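Local coordinates for protein beta-galactosidase (Bacillus circulans subsp. alkalophilus, PDB 3TTY) that hydrolyses terminal beta-galactosides to release galactose, using a TIM-barrel glycoside hydrolase domain that holds the sugar in its pocket, at residues G173-L178 with Y192-I197; V272-Y277 with F303-Q308; Y453-A458 with G479-T484. All blocks are in the same frame, centred on the assembly; numbering follows the deposited sequence.

How the contacts relate
Contact 2 is the one at the active site: it pairs strands 273-275 and 303-307 of the TIM barrel, and its residues Asp275, Tyr277 and Glu307 belong to the galactose pocket. Contact 1 belongs to the same beta-galactosidase region but lies far out, its centre about 41 Å from that of contact 2, where a helix start meets a loop near a second subunit. Contact 3 pairs two parallel strands in the trimerisation domain; its nearest atoms come within about 13 Å of contact 2, with centres about 29 Å apart. Contacts 1 and 3 are about 40 Å apart between centres. Contacts 2 and 3 each close a beta-alpha-beta unit, whereas contact 1 joins a helix start to a loop through side chains.

Contact 1 of 3, residues G173-L178 with Y192-I197; sequences GTLEAL and YDWDEI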
loop_
_atom_site.group_PDB
_atom_site.type_symbol
_atom_site.label_atom_id
_atom_site.label_comp_id
_atom_site.label_asym_id
_atom_site.label_seq_id
_atom_site.Cartn_x
_atom_site.Cartn_y
_atom_site.Cartn_z
ATOM N N GLY A 173 25.369 -20.195 -24.071
ATOM C CA GLY A 173 26.467 -21.099 -24.361
ATOM C C GLY A 173 27.595 -21.071 -23.349
ATOM O O GLY A 173 28.014 -22.112 -22.842
ATOM N N THR A 174 28.100 -19.877 -23.053
ATOM C CA THR A 174 29.213 -19.752 -22.125
ATOM C C THR A 174 28.927 -18.705 -21.058
ATOM O O THR A 174 28.151 -17.787 -21.274
ATOM C CB THR A 174 30.501 -19.306 -22.851
ATOM O OG1 THR A 174 30.283 -18.021 -23.450
ATOM C CG2 THR A 174 30.905 -20.306 -23.923
ATOM N N LEU A 175 29.596 -18.813 -19.920
ATOM C CA LEU A 175 29.523 -17.745 -18.933
ATOM C C LEU A 175 30.017 -16.424 -19.514
ATOM O O LEU A 175 29.551 -15.342 -19.139
ATOM C CB LEU A 175 30.311 -18.104 -17.678
ATOM C CG LEU A 175 29.599 -19.114 -16.784
ATOM C CD1 LEU A 175 30.509 -19.459 -15.632
ATOM C CD2 LEU A 175 28.258 -18.558 -16.281
ATOM N N GLU A 176 30.955 -16.494 -20.443
ATOM C CA GLU A 176 31.492 -15.251 -20.980
ATOM C C GLU A 176 30.383 -14.489 -21.723
ATOM O O GLU A 176 30.244 -13.274 -21.574
ATOM C CB GLU A 176 32.710 -15.504 -21.867
ATOM C CG GLU A 176 33.463 -14.240 -22.241
ATOM C CD GLU A 176 34.720 -14.525 -23.051
ATOM O OE1 GLU A 176 35.512 -15.405 -22.634
ATOM O OE2 GLU A 176 34.910 -13.871 -24.106
ATOM N N ALA A 177 29.583 -15.211 -22.501
ATOM C CA ALA A 177 28.492 -14.582 -23.238
ATOM C C ALA A 177 27.391 -14.145 -22.284
ATOM O O ALA A 177 26.765 -13.104 -22.482
ATOM C CB ALA A 177 27.940 -15.525 -24.309
ATOM N N LEU A 178 27.156 -14.928 -21.244
ATOM C CA LEU A 178 26.160 -14.537 -20.258
ATOM C C LEU A 178 26.574 -13.245 -19.545
ATOM O O LEU A 178 25.812 -12.284 -19.481
ATOM C CB LEU A 178 25.909 -15.657 -19.243
ATOM C CG LEU A 178 24.880 -15.210 -18.192
ATOM C CD1 LEU A 178 23.633 -16.062 -18.236
ATOM C CD2 LEU A 178 25.484 -15.182 -16.792
ATOM N N TYR A 192 31.022 -16.811 -11.998
ATOM C CA TYR A 192 32.080 -17.758 -12.339
ATOM C C TYR A 192 31.551 -19.177 -12.458
ATOM O O TYR A 192 32.271 -20.081 -12.873
ATOM C CB TYR A 192 33.217 -17.711 -11.314
ATOM C CG TYR A 192 34.036 -16.447 -11.375
ATOM C CD1 TYR A 192 34.902 -16.213 -12.436
ATOM C CD2 TYR A 192 33.941 -15.479 -10.374
ATOM C CE1 TYR A 192 35.664 -15.049 -12.507
ATOM C CE2 TYR A 192 34.695 -14.310 -10.432
ATOM C CZ TYR A 192 35.563 -14.107 -11.504
ATOM O OH TYR A 192 36.322 -12.959 -11.582
ATOM N N ASP A 193 30.289 -19.364 -12.096
ATOM C CA ASP A 193 29.619 -20.657 -12.234
ATOM C C ASP A 193 28.114 -20.469 -12.399
ATOM O O ASP A 193 27.544 -19.533 -11.846
ATOM C CB ASP A 193 29.902 -21.552 -11.029
ATOM C CG ASP A 193 29.299 -22.934 -11.180
ATOM O OD1 ASP A 193 29.587 -23.606 -12.198
ATOM O OD2 ASP A 193 28.514 -23.337 -10.301
ATOM N N TRP A 194 27.465 -21.351 -13.156
ATOM C CA TRP A 194 26.032 -21.206 -13.401
ATOM C C TRP A 194 25.216 -21.267 -12.100
ATOM O O TRP A 194 24.209 -20.569 -11.952
ATOM C CB TRP A 194 25.532 -22.250 -14.398
ATOM C CG TRP A 194 26.251 -22.228 -15.703
ATOM C CD1 TRP A 194 27.312 -22.995 -16.052
ATOM C CD2 TRP A 194 25.962 -21.400 -16.841
ATOM N NE1 TRP A 194 27.707 -22.703 -17.331
ATOM C CE2 TRP A 194 26.896 -21.724 -17.838
ATOM C CE3 TRP A 194 25.012 -20.411 -17.109
ATOM C CZ2 TRP A 194 26.907 -21.102 -19.088
ATOM C CZ3 TRP A 194 25.021 -19.799 -18.352
ATOM C CH2 TRP A 194 25.967 -20.143 -19.324
ATOM N N ASP A 195 25.652 -22.094 -11.157
ATOM C CA ASP A 195 24.904 -22.249 -9.915
ATOM C C ASP A 195 24.909 -20.997 -9.037
ATOM O O ASP A 195 24.212 -20.957 -8.037
ATOM C CB ASP A 195 25.387 -23.458 -9.114
ATOM C CG ASP A 195 24.906 -24.768 -9.700
ATOM O OD1 ASP A 195 25.365 -25.840 -9.237
ATOM O OD2 ASP A 195 24.073 -24.720 -10.634
ATOM N N GLU A 196 25.703 -19.990 -9.405
ATOM C CA GLU A 196 25.742 -18.734 -8.663
ATOM C C GLU A 196 24.571 -17.813 -9.040
ATOM O O GLU A 196 24.271 -16.843 -8.338
ATOM C CB GLU A 196 27.059 -18.020 -8.933
ATOM C CG GLU A 196 28.254 -18.687 -8.286
ATOM C CD GLU A 196 29.564 -18.233 -8.900
ATOM O OE1 GLU A 196 29.560 -17.221 -9.640
ATOM O OE2 GLU A 196 30.594 -18.901 -8.644
ATOM N N ILE A 197 23.937 -18.123 -10.166
ATOM C CA ILE A 197 22.796 -17.384 -10.680
ATOM C C ILE A 197 21.531 -17.788 -9.923
ATOM O O ILE A 197 21.266 -18.982 -9.747
ATOM C CB ILE A 197 22.607 -17.719 -12.175
ATOM C CG1 ILE A 197 23.855 -17.315 -12.953
ATOM C CG2 ILE A 197 21.349 -17.066 -12.735
ATOM C CD1 ILE A 197 23.965 -17.968 -14.326
#
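Leu175 sets its CD2 methyl over the face of the Trp194 indole, the two side chains sliding past each other in opposite directions. CD2 of Leu175 sits almost squarely over the six-membered ring of Trp194, 3.7 Å from its centroid and 10° off the ring normal, a clear CH-pi contact. CG of Leu175, beside the backbone N (chi1 -76°), brings the branch point to 3.9 Å from Trp194 CE2, and there the methyls part: Leu175 CD1 packs on the main chain of Tyr192, before Trp194, 3.3 Å from Tyr192 O. The far end of the indole runs in beside the helix start, where Trp194 CZ2 comes to 3.6 Å from Leu175 N, while Gly173 O lies at the ring edge, near its plane. One turn along, Leu178 CD1 meets Trp194 CZ3 at 4.0 Å, and CD2 of Leu178 meets CD1 of Ile197 tip to tip, also at 4.0 Å.

The segments meet through apolar contacts; polar bonds lie within each or go to outside partners. Thr174 OG1 N-caps helix 175-181 by accepting from Ala177 N, and Glu196 OE1 ties back the loop by accepting from Tyr192 N at 2.8 Å.

Leu168 of helix 158-172 touches both Leu178 and Trp194, and Tyr192 OH bonds to Ala48 O of the second subunit. The contact therefore joins the start of helix 175-181 to the loop that follows this helix, with helix 158-172 packed alongside.

Contact 2 of 3, residues V272-Y277 with F303-Q308; sequences VSWDNY and FMLMEQ. With GLA (alpha-D-galactopyranose), chain H.
Tyr277 and Glu307 meet through a 2.6 Å hydrogen bond from Tyr277 OH to Glu307 OE1, made on the anti lone pair of the carboxylate, with OE1 in the ring plane at its edge. Galactose O1 also reaches OE1, at a doubtfully short distance, and galactose O2 donates to Glu307 OE2 at 2.8 Å. Galactose O6 lies over one face of the Tyr277 ring, Gln308 CA over the opposite face. An alanine in place of Tyr277 would probably cost OE1 of Glu307 one of its partners and open a gap beside the sugar.

Two carboxylates also come close: those of Asp275 and Glu307 stack, planes 27° apart, OD2 of Asp275 3.3 Å from OE2 of Glu307.

Backbone bonds join the strands in parallel. A beta bulge at Met306 shifts the register, and Trp274 O accepts from both Met306 N (2.8 Å) and Glu307 N (3.3 Å).

Aromatic packing fills the other side: an offset edge-to-face pair, the five-membered ring of Trp274 with its edge to the face of Phe303, planes at 70°. Trp274 NE1 bonds to His291 of helix 284-296.

This is a beta-alpha-beta unit of the TIM barrel. Glu307 lies on the seventh strand, 303-307, consistent with the nucleophile position of clan GH-A glycosidases.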
loop_
_atom_site.group_PDB
_atom_site.type_symbol
_atom_site.label_atom_id
_atom_site.label_comp_id
_atom_site.label_asym_id
_atom_site.label_seq_id
_atom_site.Cartn_x
_atom_site.Cartn_y
_atom_site.Cartn_z
ATOM N N VAL A 272 -6.282 -19.267 -31.913
ATOM C CA VAL A 272 -6.242 -18.477 -30.700
ATOM C C VAL A 272 -7.631 -18.464 -30.081
ATOM O O VAL A 272 -8.625 -18.591 -30.780
ATOM C CB VAL A 272 -5.792 -17.042 -31.003
ATOM C CG1 VAL A 272 -6.032 -16.128 -29.804
ATOM C CG2 VAL A 272 -4.322 -17.032 -31.436
ATOM N N SER A 273 -7.694 -18.364 -28.759
ATOM C CA SER A 273 -8.956 -18.138 -28.081
ATOM C C SER A 273 -8.640 -17.244 -26.905
ATOM O O SER A 273 -7.492 -17.214 -26.442
ATOM C CB SER A 273 -9.583 -19.451 -27.617
ATOM O OG SER A 273 -8.872 -20.019 -26.532
ATOM N N TRP A 274 -9.626 -16.484 -26.439
ATOM C CA TRP A 274 -9.365 -15.561 -25.341
ATOM C C TRP A 274 -10.605 -15.199 -24.555
ATOM O O TRP A 274 -11.729 -15.512 -24.956
ATOM C CB TRP A 274 -8.596 -14.316 -25.826
ATOM C CG TRP A 274 -9.392 -13.101 -26.237
ATOM C CD1 TRP A 274 -10.159 -12.948 -27.367
ATOM C CD2 TRP A 274 -9.430 -11.838 -25.556
ATOM N NE1 TRP A 274 -10.689 -11.674 -27.413
ATOM C CE2 TRP A 274 -10.257 -10.974 -26.314
ATOM C CE3 TRP A 274 -8.852 -11.356 -24.373
ATOM C CZ2 TRP A 274 -10.519 -9.660 -25.927
ATOM C CZ3 TRP A 274 -9.116 -10.045 -23.987
ATOM C CH2 TRP A 274 -9.946 -9.217 -24.760
ATOM N N ASP A 275 -10.378 -14.538 -23.428
ATOM C CA ASP A 275 -11.413 -14.290 -22.443
ATOM C C ASP A 275 -11.551 -12.783 -22.239
ATOM O O ASP A 275 -10.681 -12.141 -21.658
ATOM C CB ASP A 275 -11.059 -15.006 -21.129
ATOM C CG ASP A 275 -10.761 -16.512 -21.326
ATOM O OD1 ASP A 275 -11.285 -17.124 -22.283
ATOM O OD2 ASP A 275 -10.005 -17.093 -20.515
ATOM N N ASN A 276 -12.655 -12.224 -22.724
ATOM C CA ASN A 276 -12.844 -10.774 -22.733
ATOM C C ASN A 276 -13.780 -10.273 -21.636
ATOM O O ASN A 276 -14.997 -10.519 -21.671
ATOM C CB ASN A 276 -13.346 -10.316 -24.104
ATOM C CG ASN A 276 -13.650 -8.840 -24.145
ATOM O OD1 ASN A 276 -14.598 -8.402 -24.805
ATOM N ND2 ASN A 276 -12.860 -8.060 -23.429
ATOM N N TYR A 277 -13.193 -9.568 -20.671
ATOM C CA TYR A 277 -13.920 -9.057 -19.511
ATOM C C TYR A 277 -13.701 -7.565 -19.304
ATOM O O TYR A 277 -12.912 -7.162 -18.450
ATOM C CB TYR A 277 -13.512 -9.821 -18.252
ATOM C CG TYR A 277 -13.971 -11.268 -18.275
ATOM C CD1 TYR A 277 -15.236 -11.620 -17.820
ATOM C CD2 TYR A 277 -13.147 -12.276 -18.769
ATOM C CE1 TYR A 277 -15.662 -12.942 -17.845
ATOM C CE2 TYR A 277 -13.565 -13.595 -18.798
ATOM C CZ TYR A 277 -14.823 -13.919 -18.335
ATOM O OH TYR A 277 -15.250 -15.227 -18.367
ATOM N N PHE A 303 -10.224 -15.859 -34.482
ATOM C CA PHE A 303 -10.014 -16.534 -33.203
ATOM C C PHE A 303 -11.332 -16.939 -32.536
ATOM O O PHE A 303 -12.411 -16.589 -33.008
ATOM C CB PHE A 303 -9.247 -15.606 -32.268
ATOM C CG PHE A 303 -9.933 -14.295 -32.056
ATOM C CD1 PHE A 303 -10.888 -14.155 -31.063
ATOM C CD2 PHE A 303 -9.657 -13.215 -32.880
ATOM C CE1 PHE A 303 -11.539 -12.952 -30.879
ATOM C CE2 PHE A 303 -10.310 -12.014 -32.710
ATOM C CZ PHE A 303 -11.242 -11.877 -31.702
ATOM N N MET A 304 -11.232 -17.674 -31.434
ATOM C CA MET A 304 -12.383 -17.949 -30.581
ATOM C C MET A 304 -12.471 -16.903 -29.480
ATOM O O MET A 304 -11.467 -16.582 -28.848
ATOM C CB MET A 304 -12.265 -19.331 -29.921
ATOM C CG MET A 304 -12.146 -20.500 -30.876
ATOM S SD MET A 304 -11.941 -22.083 -30.029
ATOM C CE MET A 304 -13.482 -22.220 -29.100
ATOM N N LEU A 305 -13.667 -16.359 -29.267
ATOM C CA LEU A 305 -13.998 -15.715 -28.005
ATOM C C LEU A 305 -14.394 -16.915 -27.161
ATOM O O LEU A 305 -15.457 -17.522 -27.384
ATOM C CB LEU A 305 -15.201 -14.781 -28.161
ATOM C CG LEU A 305 -15.412 -13.512 -27.322
ATOM C CD1 LEU A 305 -16.871 -13.382 -26.836
ATOM C CD2 LEU A 305 -14.435 -13.383 -26.169
ATOM N N MET A 306 -13.523 -17.303 -26.236
ATOM C CA MET A 306 -13.799 -18.467 -25.403
ATOM C C MET A 306 -14.689 -18.053 -24.245
ATOM O O MET A 306 -15.555 -18.814 -23.828
ATOM C CB MET A 306 -12.500 -19.099 -24.891
ATOM C CG MET A 306 -12.681 -20.361 -24.052
ATOM S SD MET A 306 -13.211 -21.796 -25.004
ATOM C CE MET A 306 -11.804 -22.037 -26.099
ATOM N N GLU A 307 -14.475 -16.846 -23.725
ATOM C CA GLU A 307 -15.312 -16.346 -22.637
ATOM C C GLU A 307 -15.593 -14.848 -22.667
ATOM O O GLU A 307 -14.871 -14.055 -23.282
ATOM C CB GLU A 307 -14.709 -16.658 -21.266
ATOM C CG GLU A 307 -14.228 -18.065 -21.035
ATOM C CD GLU A 307 -13.426 -18.131 -19.755
ATOM O OE1 GLU A 307 -13.714 -17.300 -18.873
ATOM O OE2 GLU A 307 -12.513 -18.985 -19.626
ATOM N N GLN A 308 -16.646 -14.500 -21.942
ATOM C CA GLN A 308 -17.061 -13.145 -21.623
ATOM C C GLN A 308 -18.226 -13.420 -20.677
ATOM O O GLN A 308 -18.808 -14.508 -20.716
ATOM C CB GLN A 308 -17.556 -12.389 -22.868
ATOM C CG GLN A 308 -18.822 -12.981 -23.503
ATOM C CD GLN A 308 -19.344 -12.180 -24.701
ATOM O OE1 GLN A 308 -18.851 -11.105 -25.015
ATOM N NE2 GLN A 308 -20.351 -12.718 -25.366
HETATM C C1 GLA H . -11.417 -16.484 -16.480
HETATM C C2 GLA H . -11.443 -18.018 -16.268
HETATM C C3 GLA H . -12.859 -18.566 -16.016
HETATM C C4 GLA H . -13.510 -17.695 -14.951
HETATM C C5 GLA H . -13.450 -16.227 -15.385
HETATM C C6 GLA H . -14.180 -15.381 -14.334
HETATM O O1 GLA H . -11.976 -16.019 -17.721
HETATM O O2 GLA H . -10.887 -18.681 -17.392
HETATM O O3 GLA H . -12.834 -19.924 -15.543
HETATM O O4 GLA H . -12.745 -17.871 -13.766
HETATM O O5 GLA H . -12.083 -15.805 -15.425
HETATM O O6 GLA H . -14.488 -14.088 -14.870
#

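Contact 3 of 3, residues Y453-A458 with G479-T484; sequences YKVVIA and GGTFVT
Thr481 and Val456 share the shortest bond of this pair of strands, 2.7 Å from Val456 N to Thr481 O, running nearly along the C=O axis. Thr481 N in turn gives an almost straight bond to Lys454 O at 2.9 Å, with an N-H...O angle of 176°. Farther along, Val483 N donates to Val456 O and Ala458 N to Val483 O, the alternating pattern of parallel strands in register. A side chain adds the last link: Thr484 has its hydroxyl anti to the backbone N (chi1 -168°), from where OG1 donates to Ala458 O at 2.9 Å. That same OG1 is also bonded to Ser488 OG.

Outward from the backbone, the two faces differ. On the face with Ile457 and Val483, the side chains lie side by side pointing the same way, CG2 of Ile457 3.8 Å from CB of Val483; Val455 and Thr481 repeat this arrangement. Helix 591-604 packs here, with Ile598 on Ile457 and Leu601 on Val483. On the other face the Phe482 ring lies close to strand 455-458, its CD1 3.9 Å from Val456 CG1 and its CZ 3.8 Å from Ala458 CB. Val472 and Val476 of helix 468-477 touch Phe482.

Strand 455-458, helix 468-477 and strand 481-485 form a beta-alpha-beta unit, with helices on both faces of the sheet, consistent with the class I glutamine amidotransferase-like fold to which this trimerisation domain is assigned.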
loop_
_atom_site.group_PDB
_atom_site.type_symbol
_atom_site.label_atom_id
_atom_site.label_comp_id
_atom_site.label_asym_id
_atom_site.label_seq_id
_atom_site.Cartn_x
_atom_site.Cartn_y
_atom_site.Cartn_z
ATOM N N TYR A 453 1.143 -3.566 -45.783
ATOM C CA TYR A 453 0.744 -2.312 -45.165
ATOM C C TYR A 453 1.236 -1.089 -45.922
ATOM O O TYR A 453 2.151 -1.169 -46.738
ATOM C CB TYR A 453 1.163 -2.275 -43.690
ATOM C CG TYR A 453 0.556 -3.436 -42.929
ATOM C CD1 TYR A 453 -0.819 -3.505 -42.720
ATOM C CD2 TYR A 453 1.347 -4.482 -42.459
ATOM C CE1 TYR A 453 -1.392 -4.578 -42.051
ATOM C CE2 TYR A 453 0.783 -5.556 -41.788
ATOM C CZ TYR A 453 -0.588 -5.598 -41.587
ATOM O OH TYR A 453 -1.155 -6.657 -40.924
ATOM N N LYS A 454 0.595 0.037 -45.656
ATOM C CA LYS A 454 1.022 1.314 -46.191
ATOM C C LYS A 454 1.493 2.219 -45.064
ATOM O O LYS A 454 2.347 3.079 -45.271
ATOM C CB LYS A 454 -0.103 1.955 -47.008
ATOM C CG LYS A 454 -0.287 1.258 -48.352
ATOM C CD LYS A 454 -1.403 1.872 -49.167
ATOM C CE LYS A 454 -1.034 1.944 -50.653
ATOM N NZ LYS A 454 -0.043 3.040 -50.955
ATOM N N VAL A 455 0.966 2.003 -43.862
ATOM C CA VAL A 455 1.403 2.777 -42.701
ATOM C C VAL A 455 1.679 1.855 -41.520
ATOM O O VAL A 455 0.797 1.107 -41.102
ATOM C CB VAL A 455 0.345 3.825 -42.271
ATOM C CG1 VAL A 455 0.821 4.568 -41.035
ATOM C CG2 VAL A 455 0.067 4.811 -43.397
ATOM N N VAL A 456 2.892 1.906 -40.983
ATOM C CA VAL A 456 3.259 1.055 -39.846
ATOM C C VAL A 456 3.665 1.929 -38.664
ATOM O O VAL A 456 4.591 2.738 -38.765
ATOM C CB VAL A 456 4.406 0.063 -40.200
ATOM C CG1 VAL A 456 4.903 -0.666 -38.949
ATOM C CG2 VAL A 456 3.946 -0.931 -41.247
ATOM N N ILE A 457 2.963 1.775 -37.547
ATOM C CA ILE A 457 3.207 2.614 -36.380
ATOM C C ILE A 457 3.755 1.794 -35.208
ATOM O O ILE A 457 3.184 0.768 -34.824
ATOM C CB ILE A 457 1.925 3.377 -35.973
ATOM C CG1 ILE A 457 1.310 4.059 -37.197
ATOM C CG2 ILE A 457 2.212 4.406 -34.892
ATOM C CD1 ILE A 457 0.011 4.775 -36.911
ATOM N N ALA A 458 4.871 2.250 -34.652
ATOM C CA ALA A 458 5.536 1.542 -33.554
ATOM C C ALA A 458 5.775 2.479 -32.377
ATOM O O ALA A 458 6.847 3.073 -32.254
ATOM C CB ALA A 458 6.854 0.938 -34.030
ATOM N N GLY A 479 8.307 2.304 -50.155
ATOM C CA GLY A 479 7.220 3.257 -50.260
ATOM C C GLY A 479 6.297 3.388 -49.058
ATOM O O GLY A 479 5.378 4.210 -49.073
ATOM N N GLY A 480 6.539 2.596 -48.017
ATOM C CA GLY A 480 5.683 2.603 -46.844
ATOM C C GLY A 480 5.956 3.796 -45.960
ATOM O O GLY A 480 6.989 4.440 -46.107
ATOM N N THR A 481 5.032 4.124 -45.060
ATOM C CA THR A 481 5.382 5.072 -44.009
ATOM C C THR A 481 5.495 4.405 -42.637
ATOM O O THR A 481 4.717 3.502 -42.270
ATOM C CB THR A 481 4.530 6.393 -43.989
ATOM O OG1 THR A 481 3.756 6.482 -42.794
ATOM C CG2 THR A 481 3.656 6.503 -45.175
ATOM N N PHE A 482 6.517 4.821 -41.904
ATOM C CA PHE A 482 6.794 4.228 -40.611
ATOM C C PHE A 482 6.745 5.328 -39.577
ATOM O O PHE A 482 7.234 6.432 -39.821
ATOM C CB PHE A 482 8.167 3.552 -40.626
ATOM C CG PHE A 482 8.550 2.911 -39.318
ATOM C CD1 PHE A 482 7.983 1.718 -38.927
ATOM C CD2 PHE A 482 9.489 3.506 -38.490
ATOM C CE1 PHE A 482 8.343 1.132 -37.718
ATOM C CE2 PHE A 482 9.855 2.929 -37.296
ATOM C CZ PHE A 482 9.283 1.742 -36.903
ATOM N N VAL A 483 6.140 5.038 -38.428
ATOM C CA VAL A 483 6.071 6.016 -37.347
ATOM C C VAL A 483 6.669 5.460 -36.060
ATOM O O VAL A 483 6.341 4.352 -35.649
ATOM C CB VAL A 483 4.611 6.436 -37.066
ATOM C CG1 VAL A 483 4.561 7.488 -35.942
ATOM C CG2 VAL A 483 3.950 6.949 -38.338
ATOM N N THR A 484 7.551 6.213 -35.413
ATOM C CA THR A 484 8.001 5.795 -34.087
ATOM C C THR A 484 8.170 7.007 -33.171
ATOM O O THR A 484 7.875 8.132 -33.582
ATOM C CB THR A 484 9.228 4.822 -34.121
ATOM O OG1 THR A 484 9.431 4.253 -32.821
ATOM C CG2 THR A 484 10.487 5.514 -34.586
#